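Long-range contact in putative peroxiredoxin MT2298 (Mycobacterium tuberculosis, PDB 5C04), which probably reduces hydrogen peroxide and organic hydroperoxides to water and alcohols as a mycoredoxin-dependent peroxiredoxin: residues Gly48-Phe60 with Glu138-Ala150. The protein carries 1 engineered substitution. Sequence-based numbering, arbitrary orientation.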
ATOM      1  N   GLY A  48      -7.094  -6.129 -15.012  1.00 17.46           N
ATOM      2  CA  GLY A  48      -7.823  -6.182 -16.266  1.00 18.74           C
ATOM      3  C   GLY A  48      -8.119  -4.796 -16.784  1.00 18.90           C
ATOM      4  O   GLY A  48      -8.022  -4.539 -17.994  1.00 20.57           O
ATOM      5  N   GLU A  49      -8.579  -3.915 -15.900  1.00 17.81           N
ATOM      6  CA  GLU A  49      -8.945  -2.558 -16.326  1.00 17.99           C
ATOM      7  C   GLU A  49      -7.735  -1.787 -16.810  1.00 19.16           C
ATOM      8  O   GLU A  49      -7.793  -1.154 -17.870  1.00 17.87           O
ATOM      9  CB  GLU A  49      -9.651  -1.785 -15.215  1.00 18.64           C
ATOM     10  CG  GLU A  49     -10.952  -2.413 -14.734  1.00 19.06           C
ATOM     11  CD  GLU A  49     -11.797  -1.411 -13.974  1.00 19.69           C
ATOM     12  OE1 GLU A  49     -11.336  -0.996 -12.890  1.00 19.16           O
ATOM     13  OE2 GLU A  49     -12.888  -0.986 -14.479  1.00 20.66           O
ATOM     14  N   LEU A  50      -6.640  -1.810 -16.075  1.00 17.98           N
ATOM     15  CA  LEU A  50      -5.453  -1.069 -16.520  1.00 18.99           C
ATOM     16  C   LEU A  50      -4.763  -1.739 -17.705  1.00 18.95           C
ATOM     17  O   LEU A  50      -4.168  -1.049 -18.511  1.00 20.12           O
ATOM     18  CB  LEU A  50      -4.504  -0.768 -15.361  1.00 19.43           C
ATOM     19  CG  LEU A  50      -5.016   0.262 -14.342  1.00 21.86           C
ATOM     20  CD1 LEU A  50      -3.835   0.724 -13.479  1.00 21.66           C
ATOM     21  CD2 LEU A  50      -5.774   1.420 -14.931  1.00 25.43           C
ATOM     22  N   ASP A  51      -4.833  -3.060 -17.825  1.00 19.19           N
ATOM     23  CA  ASP A  51      -4.304  -3.732 -19.023  1.00 19.24           C
ATOM     24  C   ASP A  51      -5.076  -3.296 -20.241  1.00 21.65           C
ATOM     25  O   ASP A  51      -4.455  -3.070 -21.301  1.00 21.02           O
ATOM     26  CB  ASP A  51      -4.321  -5.264 -18.868  1.00 20.49           C
ATOM     27  CG  ASP A  51      -3.240  -5.788 -17.930  1.00 21.61           C
ATOM     28  OD1 ASP A  51      -2.397  -5.012 -17.384  1.00 21.67           O
ATOM     29  OD2 ASP A  51      -3.175  -7.035 -17.756  1.00 21.61           O
ATOM     30  N   GLN A  52      -6.396  -3.171 -20.147  1.00 19.75           N
ATOM     31  CA  GLN A  52      -7.209  -2.693 -21.288  0.50 21.34           C
ATOM     32  C   GLN A  52      -6.789  -1.254 -21.618  1.00 21.38           C
ATOM     33  O   GLN A  52      -6.628  -0.897 -22.793  1.00 22.76           O
ATOM     34  CB  GLN A  52      -8.720  -2.835 -20.985  0.50 21.81           C
ATOM     35  CG  GLN A  52      -9.709  -2.002 -21.819  0.50 23.04           C
ATOM     36  CD  GLN A  52     -10.219  -2.652 -23.092  0.50 24.32           C
ATOM     37  OE1 GLN A  52     -10.061  -3.844 -23.320  0.50 26.23           O
ATOM     38  NE2 GLN A  52     -10.800  -1.840 -23.955  0.50 25.63           N
ATOM     39  N   LEU A  53      -6.626  -0.418 -20.599  1.00 20.92           N
ATOM     40  CA  LEU A  53      -6.202   0.979 -20.819  1.00 21.25           C
ATOM     41  C   LEU A  53      -4.841   1.005 -21.531  1.00 22.91           C
ATOM     42  O   LEU A  53      -4.656   1.720 -22.547  1.00 23.28           O
ATOM     43  CB  LEU A  53      -6.115   1.700 -19.469  1.00 22.54           C
ATOM     44  CG  LEU A  53      -6.114   3.231 -19.476  1.00 25.06           C
ATOM     45  CD1 LEU A  53      -6.293   3.766 -18.060  1.00 26.43           C
ATOM     46  CD2 LEU A  53      -4.843   3.773 -20.080  1.00 29.78           C
ATOM     47  N   ARG A  54      -3.912   0.204 -21.041  1.00 21.73           N
ATOM     48  CA  ARG A  54      -2.567   0.026 -21.630  1.00 22.47           C
ATOM     49  C   ARG A  54      -2.662  -0.359 -23.109  1.00 23.70           C
ATOM     50  O   ARG A  54      -1.998   0.261 -23.957  1.00 24.56           O
ATOM     51  CB  ARG A  54      -1.785  -1.061 -20.871  1.00 22.71           C
ATOM     52  CG  ARG A  54      -0.444  -1.471 -21.482  1.00 23.92           C
ATOM     53  CD  ARG A  54       0.047  -2.797 -20.931  1.00 25.25           C
ATOM     54  NE  ARG A  54      -0.818  -3.895 -21.359  1.00 25.70           N
ATOM     55  CZ  ARG A  54      -0.864  -5.121 -20.839  1.00 26.98           C
ATOM     56  NH1 ARG A  54      -0.145  -5.462 -19.774  1.00 28.54           N
ATOM     57  NH2 ARG A  54      -1.701  -6.007 -21.362  1.00 28.28           N
ATOM     58  N   ASP A  55      -3.481  -1.367 -23.401  1.00 22.41           N
ATOM     59  CA  ASP A  55      -3.614  -1.919 -24.766  1.00 24.78           C
ATOM     60  C   ASP A  55      -4.176  -0.863 -25.741  1.00 25.74           C
ATOM     61  O   ASP A  55      -3.992  -0.981 -26.976  1.00 29.01           O
ATOM     62  CB  ASP A  55      -4.515  -3.174 -24.751  1.00 26.43           C
ATOM     63  CG  ASP A  55      -3.876  -4.369 -24.055  1.00 27.80           C
ATOM     64  OD1 ASP A  55      -2.673  -4.356 -23.722  1.00 30.69           O
ATOM     65  OD2 ASP A  55      -4.615  -5.364 -23.846  1.00 32.03           O
ATOM     66  N   HIS A  56      -4.873   0.147 -25.229  1.00 24.94           N
ATOM     67  CA  HIS A  56      -5.469   1.201 -26.049  1.00 27.72           C
ATOM     68  C   HIS A  56      -4.983   2.595 -25.688  1.00 26.38           C
ATOM     69  O   HIS A  56      -5.692   3.573 -25.869  1.00 25.90           O
ATOM     70  CB  HIS A  56      -6.989   1.109 -25.921  1.00 31.12           C
ATOM     71  CG  HIS A  56      -7.544  -0.166 -26.468  1.00 34.02           C
ATOM     72  ND1 HIS A  56      -7.708  -1.304 -25.705  1.00 38.09           N
ATOM     73  CD2 HIS A  56      -7.928  -0.495 -27.723  1.00 38.99           C
ATOM     74  CE1 HIS A  56      -8.186  -2.273 -26.464  1.00 39.29           C
ATOM     75  NE2 HIS A  56      -8.332  -1.807 -27.690  1.00 39.65           N
ATOM     76  N   LEU A  57      -3.772   2.682 -25.146  1.00 26.40           N
ATOM     77  CA  LEU A  57      -3.302   3.931 -24.544  1.00 26.11           C
ATOM     78  C   LEU A  57      -3.352   5.157 -25.464  1.00 27.02           C
ATOM     79  O   LEU A  57      -3.708   6.227 -25.004  1.00 26.93           O
ATOM     80  CB  LEU A  57      -1.895   3.743 -23.967  1.00 26.85           C
ATOM     81  CG  LEU A  57      -1.317   4.912 -23.177  1.00 27.22           C
ATOM     82  CD1 LEU A  57      -2.191   5.258 -21.976  1.00 26.60           C
ATOM     83  CD2 LEU A  57       0.113   4.598 -22.788  1.00 29.16           C
ATOM     84  N   PRO A  58      -3.054   4.983 -26.766  1.00 28.21           N
ATOM     85  CA  PRO A  58      -3.107   6.176 -27.619  1.00 30.66           C
ATOM     86  C   PRO A  58      -4.489   6.842 -27.699  1.00 30.96           C
ATOM     87  O   PRO A  58      -4.581   8.029 -28.076  1.00 32.49           O
ATOM     88  CB  PRO A  58      -2.685   5.627 -28.972  1.00 31.20           C
ATOM     89  CG  PRO A  58      -1.823   4.447 -28.656  1.00 31.03           C
ATOM     90  CD  PRO A  58      -2.535   3.816 -27.497  1.00 29.04           C
ATOM     91  N   GLU A  59      -5.550   6.120 -27.351  1.00 29.93           N
ATOM     92  CA  GLU A  59      -6.893   6.693 -27.284  1.00 31.30           C
ATOM     93  C   GLU A  59      -7.099   7.583 -26.052  1.00 30.51           C
ATOM     94  O   GLU A  59      -8.001   8.405 -26.020  1.00 31.88           O
ATOM     95  CB  GLU A  59      -7.944   5.589 -27.304  1.00 35.70           C
ATOM     96  CG  GLU A  59      -7.829   4.677 -28.519  1.00 40.85           C
ATOM     97  CD  GLU A  59      -8.904   3.612 -28.566  1.00 48.29           C
ATOM     98  OE1 GLU A  59      -9.950   3.783 -27.894  1.00 53.57           O
ATOM     99  OE2 GLU A  59      -8.698   2.601 -29.286  1.00 55.50           O
ATOM    100  N   PHE A  60      -6.248   7.423 -25.042  1.00 27.98           N
ATOM    101  CA  PHE A  60      -6.382   8.145 -23.787  1.00 27.29           C
ATOM    102  C   PHE A  60      -5.271   9.140 -23.489  1.00 28.07           C
ATOM    103  O   PHE A  60      -5.481  10.073 -22.716  1.00 29.76           O
ATOM    104  CB  PHE A  60      -6.446   7.128 -22.642  1.00 26.49           C
ATOM    105  CG  PHE A  60      -7.570   6.140 -22.776  1.00 26.09           C
ATOM    106  CD1 PHE A  60      -8.879   6.558 -22.655  1.00 28.29           C
ATOM    107  CD2 PHE A  60      -7.321   4.809 -23.017  1.00 27.18           C
ATOM    108  CE1 PHE A  60      -9.928   5.666 -22.781  1.00 28.80           C
ATOM    109  CE2 PHE A  60      -8.370   3.892 -23.125  1.00 27.95           C
ATOM    110  CZ  PHE A  60      -9.678   4.329 -23.012  1.00 28.58           C
ATOM    111  N   GLU A 138     -17.188  -4.721  -9.516  1.00 26.59           N
ATOM    112  CA  GLU A 138     -17.706  -4.433 -10.828  1.00 27.42           C
ATOM    113  C   GLU A 138     -16.563  -4.069 -11.778  1.00 25.35           C
ATOM    114  O   GLU A 138     -15.437  -3.817 -11.328  1.00 26.17           O
ATOM    115  CB  GLU A 138     -18.695  -3.275 -10.762  1.00 30.10           C
ATOM    116  CG  GLU A 138     -19.989  -3.614 -10.029  1.00 32.54           C
ATOM    117  CD  GLU A 138     -20.961  -2.457 -10.070  1.00 35.19           C
ATOM    118  OE1 GLU A 138     -20.778  -1.504  -9.276  1.00 35.09           O
ATOM    119  OE2 GLU A 138     -21.908  -2.511 -10.898  1.00 37.99           O
ATOM    120  N   VAL A 139     -16.853  -4.075 -13.070  1.00 24.37           N
ATOM    121  CA  VAL A 139     -15.925  -3.716 -14.144  1.00 24.36           C
ATOM    122  C   VAL A 139     -16.524  -2.602 -14.968  1.00 25.05           C
ATOM    123  O   VAL A 139     -17.673  -2.712 -15.405  1.00 26.12           O
ATOM    124  CB  VAL A 139     -15.644  -4.909 -15.097  1.00 25.32           C
ATOM    125  CG1 VAL A 139     -14.604  -4.534 -16.155  1.00 27.70           C
ATOM    126  CG2 VAL A 139     -15.199  -6.088 -14.286  1.00 25.91           C
ATOM    127  N   ARG A 140     -15.752  -1.546 -15.242  1.00 21.87           N
ATOM    128  CA  ARG A 140     -16.253  -0.406 -15.996  1.00 23.01           C
ATOM    129  C   ARG A 140     -16.248  -0.676 -17.497  1.00 23.44           C
ATOM    130  O   ARG A 140     -15.491  -1.526 -17.984  1.00 24.21           O
ATOM    131  CB  ARG A 140     -15.443   0.843 -15.657  1.00 22.35           C
ATOM    132  CG  ARG A 140     -15.665   1.296 -14.235  1.00 21.99           C
ATOM    133  CD  ARG A 140     -14.672   2.369 -13.840  1.00 21.15           C
ATOM    134  NE  ARG A 140     -13.416   1.771 -13.440  1.00 20.22           N
ATOM    135  CZ  ARG A 140     -12.504   2.406 -12.705  1.00 19.82           C
ATOM    136  NH1 ARG A 140     -12.655   3.697 -12.417  1.00 20.59           N
ATOM    137  NH2 ARG A 140     -11.440   1.745 -12.295  1.00 18.86           N
ATOM    138  N   ASP A 141     -17.109   0.055 -18.210  1.00 24.37           N
ATOM    139  CA  ASP A 141     -17.195   0.026 -19.659  1.00 26.05           C
ATOM    140  C   ASP A 141     -16.395   1.205 -20.216  1.00 23.55           C
ATOM    141  O   ASP A 141     -16.828   2.355 -20.160  1.00 23.87           O
ATOM    142  CB  ASP A 141     -18.673   0.130 -20.056  1.00 28.71           C
ATOM    143  CG  ASP A 141     -18.894   0.060 -21.545  1.00 32.06           C
ATOM    144  OD1 ASP A 141     -17.917   0.019 -22.313  1.00 33.43           O
ATOM    145  OD2 ASP A 141     -20.088   0.050 -21.928  1.00 36.40           O
ATOM    146  N   GLN A 142     -15.195   0.907 -20.708  1.00 24.10           N
ATOM    147  CA  GLN A 142     -14.279   1.937 -21.160  1.00 23.20           C
ATOM    148  C   GLN A 142     -14.721   2.675 -22.451  1.00 24.91           C
ATOM    149  O   GLN A 142     -14.230   3.741 -22.753  1.00 24.60           O
ATOM    150  CB  GLN A 142     -12.851   1.391 -21.255  1.00 23.86           C
ATOM    151  CG  GLN A 142     -12.362   0.830 -19.921  1.00 22.82           C
ATOM    152  CD  GLN A 142     -10.875   0.504 -19.867  1.00 22.97           C
ATOM    153  OE1 GLN A 142     -10.116   0.865 -20.757  1.00 24.48           O
ATOM    154  NE2 GLN A 142     -10.461  -0.190 -18.816  1.00 22.38           N
ATOM    155  N   ARG A 143     -15.730   2.139 -23.127  1.00 27.66           N
ATOM    156  CA  ARG A 143     -16.346   2.890 -24.231  1.00 28.61           C
ATOM    157  C   ARG A 143     -16.885   4.261 -23.801  1.00 27.78           C
ATOM    158  O   ARG A 143     -16.865   5.228 -24.548  1.00 29.80           O
ATOM    159  CB  ARG A 143     -17.502   2.100 -24.857  1.00 32.51           C
ATOM    160  CG  ARG A 143     -17.188   0.702 -25.344  1.00 34.13           C
ATOM    161  CD  ARG A 143     -18.464   0.102 -25.941  1.00 37.71           C
ATOM    162  NE  ARG A 143     -19.560   0.130 -24.962  1.00 39.90           N
ATOM    163  CZ  ARG A 143     -20.862   0.193 -25.238  1.00 43.78           C
ATOM    164  NH1 ARG A 143     -21.307   0.210 -26.497  1.00 43.98           N
ATOM    165  NH2 ARG A 143     -21.736   0.226 -24.232  1.00 44.07           N
ATOM    166  N   LEU A 144     -17.366   4.340 -22.565  1.00 25.37           N
ATOM    167  CA  LEU A 144     -17.893   5.574 -22.032  1.00 27.42           C
ATOM    168  C   LEU A 144     -16.769   6.608 -21.875  1.00 26.26           C
ATOM    169  O   LEU A 144     -16.951   7.815 -22.039  1.00 27.85           O
ATOM    170  CB  LEU A 144     -18.613   5.311 -20.711  1.00 29.73           C
ATOM    171  CG  LEU A 144     -19.666   4.176 -20.683  1.00 32.39           C
ATOM    172  CD1 LEU A 144     -20.200   3.984 -19.266  1.00 34.74           C
ATOM    173  CD2 LEU A 144     -20.804   4.406 -21.649  1.00 34.62           C
ATOM    174  N   TRP A 145     -15.579   6.118 -21.524  1.00 25.62           N
ATOM    175  CA  TRP A 145     -14.449   6.991 -21.333  1.00 25.15           C
ATOM    176  C   TRP A 145     -13.969   7.607 -22.626  1.00 25.65           C
ATOM    177  O   TRP A 145     -13.775   8.793 -22.706  1.00 25.64           O
ATOM    178  CB  TRP A 145     -13.262   6.202 -20.737  1.00 24.80           C
ATOM    179  CG  TRP A 145     -13.536   5.411 -19.476  1.00 23.60           C
ATOM    180  CD1 TRP A 145     -14.693   5.365 -18.716  1.00 24.23           C
ATOM    181  CD2 TRP A 145     -12.587   4.578 -18.793  1.00 21.69           C
ATOM    182  NE1 TRP A 145     -14.519   4.512 -17.646  1.00 22.88           N
ATOM    183  CE2 TRP A 145     -13.227   4.045 -17.656  1.00 21.69           C
ATOM    184  CE3 TRP A 145     -11.255   4.234 -19.050  1.00 22.00           C
ATOM    185  CZ2 TRP A 145     -12.567   3.199 -16.756  1.00 21.16           C
ATOM    186  CZ3 TRP A 145     -10.612   3.406 -18.163  1.00 20.59           C
ATOM    187  CH2 TRP A 145     -11.274   2.878 -17.055  1.00 20.81           C
ATOM    188  N   THR A 146     -13.766   6.768 -23.635  1.00 27.32           N
ATOM    189  CA  THR A 146     -13.370   7.283 -24.937  1.00 29.64           C
ATOM    190  C   THR A 146     -14.445   8.221 -25.504  1.00 30.41           C
ATOM    191  O   THR A 146     -14.116   9.246 -26.073  1.00 30.23           O
ATOM    192  CB  THR A 146     -13.080   6.165 -25.949  1.00 31.64           C
ATOM    193  OG1 THR A 146     -14.195   5.290 -26.049  1.00 34.59           O
ATOM    194  CG2 THR A 146     -11.885   5.345 -25.539  1.00 32.41           C
ATOM    195  N   ASP A 147     -15.720   7.881 -25.332  1.00 28.79           N
ATOM    196  CA  ASP A 147     -16.792   8.761 -25.807  1.00 29.50           C
ATOM    197  C   ASP A 147     -16.755  10.130 -25.142  1.00 29.83           C
ATOM    198  O   ASP A 147     -16.938  11.154 -25.780  1.00 31.15           O
ATOM    199  CB  ASP A 147     -18.151   8.120 -25.556  1.00 29.94           C
ATOM    200  CG  ASP A 147     -19.291   9.025 -25.945  1.00 31.87           C
ATOM    201  OD1 ASP A 147     -19.468   9.211 -27.166  1.00 32.10           O
ATOM    202  OD2 ASP A 147     -19.943   9.603 -25.047  1.00 31.70           O
ATOM    203  N   ALA A 148     -16.520  10.142 -23.829  1.00 27.86           N
ATOM    204  CA  ALA A 148     -16.475  11.370 -23.068  1.00 30.33           C
ATOM    205  C   ALA A 148     -15.333  12.281 -23.526  1.00 31.40           C
ATOM    206  O   ALA A 148     -15.495  13.489 -23.665  1.00 33.61           O
ATOM    207  CB  ALA A 148     -16.330  11.043 -21.576  1.00 29.79           C
ATOM    208  N   LEU A 149     -14.160  11.680 -23.730  1.00 31.33           N
ATOM    209  CA  LEU A 149     -12.995  12.401 -24.217  1.00 31.92           C
ATOM    210  C   LEU A 149     -13.225  12.947 -25.630  1.00 33.37           C
ATOM    211  O   LEU A 149     -12.873  14.091 -25.917  1.00 34.45           O
ATOM    212  CB  LEU A 149     -11.756  11.489 -24.207  1.00 31.60           C
ATOM    213  CG  LEU A 149     -11.202  11.155 -22.823  1.00 30.91           C
ATOM    214  CD1 LEU A 149     -10.147  10.073 -22.954  1.00 31.64           C
ATOM    215  CD2 LEU A 149     -10.626  12.387 -22.132  1.00 31.14           C
ATOM    216  N   ALA A 150     -13.825  12.128 -26.493  1.00 33.11           N
ATOM    217  CA  ALA A 150     -14.100  12.520 -27.882  1.00 35.46           C
ATOM    218  C   ALA A 150     -15.024  13.737 -27.981  1.00 38.74           C
ATOM    219  O   ALA A 150     -14.857  14.580 -28.869  1.00 40.59           O
ATOM    220  CB  ALA A 150     -14.678  11.338 -28.649  1.00 34.10           C
TER
HETATM  221  O   HOH W   1     -12.787  -1.533 -17.226  1.00 23.76           O
HETATM  222  O   HOH W   2      -9.845   0.957 -23.455  1.00 31.92           O
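Glu49 and Arg140 form a side-on salt bridge: NE of Arg140 donates to Glu49 OE2, and NH2 of Arg140 to Glu49 OE1 at 2.8 Å. Both oxygens lie near the guanidinium plane, but the carboxylate is turned 36° out of it. The backbone N of Arg140 also reaches Glu49 OE2, from the face of the carboxylate opposite to NE, on the anti side, at 3.0 Å. Gln142 comes in beside this pair; its NE2 donates to the backbone O of Glu49 at 3.0 Å, a carbonyl already used in the helix by Leu53 N. One water ties Glu49 OE2, Arg140 O and Gln142 NE2 together. In this thioredoxin fold the lead-in to helix 143-150 thus binds helix 44-55, while the turn after 44-55 meets helix 143-150, over strands 32-37 and 114-122. There Phe60, with CG anti to its carbonyl carbon (chi1 -58°), brings CE1 to 3.4 Å from Thr146 CG2, and Leu149 CD1 sits at the ring edge. Gln142 CG rests over one face of the Trp145 indole, whose NE1 hydrogen-bonds to Glu132 OE2. Arg117 also bridges to Glu49 OE1, while Phe37 O and Thr119 hold the Arg140 guanidinium. The side chain of Glu49 is about 5 Å from that of Cys46, probably the catalytic cysteine.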